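Local coordinates for acetyltransferase (Bacillus cereus, PDB 1Y9W) that is an acetyltransferase of the GNAT family, which probably moves an acetyl group from acetyl-coenzyme A to an acceptor, at the interface of chains A and B. Sequence-based numbering; all coordinates share one arbitrary frame. Chains: chain A/B, Acetyltransferase.

Contact 1 and contact 2 belong to the same two-fold symmetric interface between two copies of the acetyltransferase, and their centres of C-alpha atoms lie about 32 Å apart. They share no residue. In contact 1 the loop of chain A between strands 119-124 and 133-139 meets chain B around 3-10 helix 31-33 and loop residues; in contact 2 strand 5-8 of chain B pairs with strand 38-45 of chain A beside helix 80-94. Each has a twin with the chains exchanged, so loop packing and an N-terminal strand, apparently exchanged between the copies, join them at well-separated places, consistent with a dimer.

Contact 1: the interface of chains A and B. Residues chain A 127-129, 131; chain B 29, 33, 61, 98.
The loop of A:Pro128 and A:Lys129, turned by the cis peptide bond that precedes the proline, meets B:Phe61, whose backbone is in the left-handed helical region (phi 57°, psi 22°), and B:Val33 at the end of 3-10 helix 31-33. Carbon contacts and a water bridge make up most of this patch of the symmetric chain A-chain B interface. A:Pro128 lies alongside B:Phe61, the two pointing the same way, with CB of the proline 3.8 Å from CG of the phenylalanine. Its CG sits over one face of that phenyl ring, offset toward the rim, and also meets CD2 of B:Leu29. B:Val33 adds CB against A:Pro128 and turns its CG1 methyl to the carbonyl O of A:Lys129. The guanidinium group of B:Arg98 is covered on one face by the aliphatic part of A:Lys129: CB stands over its centre, 3.6 Å from CZ. A bend at chi3 (64°) brings the arginine end around to this position, the two side chains crossing at about a right angle, while the lysine amine NZ stays 6.5 Å from NE of B:Arg98. A water links the backbones, 3.0 Å from N of A:Lys129 in an almost straight bond and 2.8 Å from the carbonyl O of B:Phe61. Farther along the chain A loop, the CD2 methyl of B:Leu29 rests over one face of the A:His131 imidazole in a CH-pi contact, 3.7 Å from the ring centroid.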
# COMPACT_ATOMS: atom_id res chain seq x y z
N HIS A 127 11.42 11.50 0.62
CA HIS A 127 10.16 11.18 1.27
C HIS A 127 10.37 9.99 2.18
O HIS A 127 10.78 8.93 1.71
CB HIS A 127 9.07 10.84 0.27
CG HIS A 127 7.84 10.27 0.91
ND1 HIS A 127 7.34 9.02 0.61
CD2 HIS A 127 7.03 10.77 1.88
CE1 HIS A 127 6.29 8.77 1.37
NE2 HIS A 127 6.08 9.82 2.15
N PRO A 128 10.16 10.16 3.49
CA PRO A 128 9.77 11.45 4.07
C PRO A 128 10.96 12.40 3.86
O PRO A 128 12.03 11.94 3.45
CB PRO A 128 9.52 11.12 5.54
CG PRO A 128 10.44 9.96 5.79
CD PRO A 128 10.30 9.13 4.54
N LYS A 129 10.78 13.68 4.13
CA LYS A 129 11.85 14.65 3.93
C LYS A 129 13.15 14.17 4.56
O LYS A 129 13.19 13.86 5.76
CB LYS A 129 11.46 16.01 4.50
CG LYS A 129 12.46 17.12 4.15
CD LYS A 129 11.99 18.51 4.56
CE LYS A 129 12.05 18.71 6.08
NZ LYS A 129 13.46 18.66 6.58
N HIS A 131 14.82 11.50 3.39
CA HIS A 131 14.94 10.08 3.13
C HIS A 131 14.32 9.76 1.77
O HIS A 131 13.92 10.66 1.03
CB HIS A 131 14.23 9.29 4.23
CG HIS A 131 14.63 9.68 5.62
ND1 HIS A 131 14.07 10.76 6.29
CD2 HIS A 131 15.55 9.16 6.47
CE1 HIS A 131 14.63 10.88 7.48
NE2 HIS A 131 15.53 9.93 7.61
N LEU B 29 13.50 8.34 12.51
CA LEU B 29 12.95 9.60 12.05
C LEU B 29 12.86 10.58 13.20
O LEU B 29 12.61 10.18 14.34
CB LEU B 29 11.57 9.39 11.44
CG LEU B 29 11.52 8.41 10.25
CD1 LEU B 29 10.07 8.18 9.85
CD2 LEU B 29 12.34 8.96 9.07
N VAL B 33 9.41 15.30 10.44
CA VAL B 33 8.63 14.54 9.48
C VAL B 33 7.46 13.81 10.15
O VAL B 33 6.70 13.11 9.50
CB VAL B 33 9.49 13.49 8.76
CG1 VAL B 33 10.73 14.14 8.20
CG2 VAL B 33 9.84 12.36 9.71
N PHE B 61 3.90 11.55 7.47
CA PHE B 61 5.18 11.96 6.90
C PHE B 61 4.97 13.20 6.04
O PHE B 61 5.77 13.49 5.15
CB PHE B 61 5.77 10.87 6.00
CG PHE B 61 6.27 9.65 6.74
CD1 PHE B 61 6.35 9.63 8.13
CD2 PHE B 61 6.64 8.51 6.03
CE1 PHE B 61 6.79 8.50 8.80
CE2 PHE B 61 7.08 7.36 6.69
CZ PHE B 61 7.16 7.36 8.07
N ARG B 98 3.66 17.57 1.57
CA ARG B 98 4.67 17.97 0.59
C ARG B 98 4.43 17.30 -0.75
O ARG B 98 4.95 17.74 -1.77
CB ARG B 98 6.06 17.56 1.07
CG ARG B 98 6.41 18.00 2.45
CD ARG B 98 7.61 17.24 2.95
NE ARG B 98 8.81 17.50 2.16
CZ ARG B 98 9.50 16.56 1.51
NH1 ARG B 98 9.11 15.29 1.54
NH2 ARG B 98 10.60 16.90 0.86
O HOH W 1 8.30 14.68 5.43

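Contact 2: the interface of chains A and B. Residues chain A 42-44, 83, 87; chain B 5-7.
An antiparallel beta pairing between chains forms this interface: strand 5-8 of chain B pairs with strand 38-45 of chain A, which would help hold the two copies together if this pair is the biological dimer. The backbones of A:Val43 and B:Glu7 bond in both directions. N of A:Val43 gives to the carbonyl O of B:Glu7 at 2.9 Å. The return bond, from N of B:Glu7 to O of A:Val43, is longer at 3.2 Å. A:Val44 and B:Ile6 form the neighbouring bridge of the ladder. B:Ile6 is the main side chain of the patch, with 82 Å² of its surface hidden by chain A. It points from its strand toward helix 80-94, and each branch meets chain A. With CG1 anti to the carbonyl carbon (chi1 -58°), the longer branch runs past A:Val44, whose CG2 lies 3.8 Å from CG1. Its tip, CD1, then comes to the amide end of A:Gln83, 3.9 Å from the glutamine CD. The fit of the amide nitrogen NE2 against CD1 is too close to be trusted, so the placing of that amide is doubtful. The CG2 methyl takes the other direction, between O of A:Val43 and the carboxylate of A:Glu87. That glutamate, bent at chi2 (105°), approaches from the opposite direction and sets its OE2 4.0 Å from CG2 of B:Ile6.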
# COMPACT_ATOMS: atom_id res chain seq x y z
N LEU A 42 5.11 -15.48 8.83
CA LEU A 42 6.00 -16.47 9.40
C LEU A 42 6.74 -15.84 10.56
O LEU A 42 7.08 -14.66 10.51
CB LEU A 42 7.01 -16.95 8.35
CG LEU A 42 6.46 -17.75 7.17
CD1 LEU A 42 7.61 -18.23 6.31
CD2 LEU A 42 5.66 -18.94 7.68
N VAL A 43 6.98 -16.62 11.60
CA VAL A 43 7.72 -16.11 12.74
C VAL A 43 8.78 -17.10 13.19
O VAL A 43 8.60 -18.31 13.07
CB VAL A 43 6.80 -15.81 13.97
CG1 VAL A 43 5.91 -14.62 13.68
CG2 VAL A 43 5.96 -17.04 14.31
N VAL A 44 9.89 -16.57 13.67
CA VAL A 44 10.96 -17.39 14.20
C VAL A 44 10.79 -17.14 15.69
O VAL A 44 10.83 -15.99 16.12
CB VAL A 44 12.34 -16.89 13.78
CG1 VAL A 44 13.41 -17.57 14.61
CG2 VAL A 44 12.56 -17.17 12.30
N GLN A 83 16.32 -15.96 5.78
CA GLN A 83 15.60 -17.21 5.97
C GLN A 83 14.08 -17.02 5.82
O GLN A 83 13.39 -17.81 5.17
CB GLN A 83 15.91 -17.73 7.37
CG GLN A 83 16.06 -19.22 7.52
CD GLN A 83 16.33 -19.62 8.96
OE1 GLN A 83 17.24 -19.10 9.61
NE2 GLN A 83 15.53 -20.55 9.48
N GLU A 87 11.73 -18.26 2.76
CA GLU A 87 10.62 -19.09 3.17
C GLU A 87 9.26 -18.58 2.73
O GLU A 87 8.39 -19.35 2.30
CB GLU A 87 10.61 -19.26 4.68
CG GLU A 87 9.76 -20.42 5.14
CD GLU A 87 10.61 -21.61 5.58
OE1 GLU A 87 11.58 -21.95 4.86
OE2 GLU A 87 10.30 -22.20 6.64
N HIS B 5 12.10 -22.28 16.21
CA HIS B 5 11.36 -22.91 15.13
C HIS B 5 10.60 -21.86 14.32
O HIS B 5 10.26 -20.80 14.84
CB HIS B 5 10.41 -23.99 15.67
CG HIS B 5 9.45 -23.52 16.73
ND1 HIS B 5 8.27 -22.86 16.43
CD2 HIS B 5 9.47 -23.66 18.07
CE1 HIS B 5 7.61 -22.63 17.54
NE2 HIS B 5 8.31 -23.10 18.56
N ILE B 6 10.39 -22.15 13.04
CA ILE B 6 9.66 -21.23 12.17
C ILE B 6 8.28 -21.82 11.94
O ILE B 6 8.14 -23.02 11.72
CB ILE B 6 10.34 -21.08 10.79
CG1 ILE B 6 11.77 -20.59 10.97
CG2 ILE B 6 9.58 -20.08 9.94
CD1 ILE B 6 12.53 -20.45 9.65
N GLU B 7 7.26 -20.98 12.02
CA GLU B 7 5.91 -21.44 11.80
C GLU B 7 5.04 -20.26 11.43
O GLU B 7 5.51 -19.12 11.46
CB GLU B 7 5.36 -22.12 13.05
CG GLU B 7 5.17 -21.21 14.23
CD GLU B 7 4.39 -21.88 15.34
OE1 GLU B 7 3.26 -22.34 15.07
OE2 GLU B 7 4.90 -21.95 16.48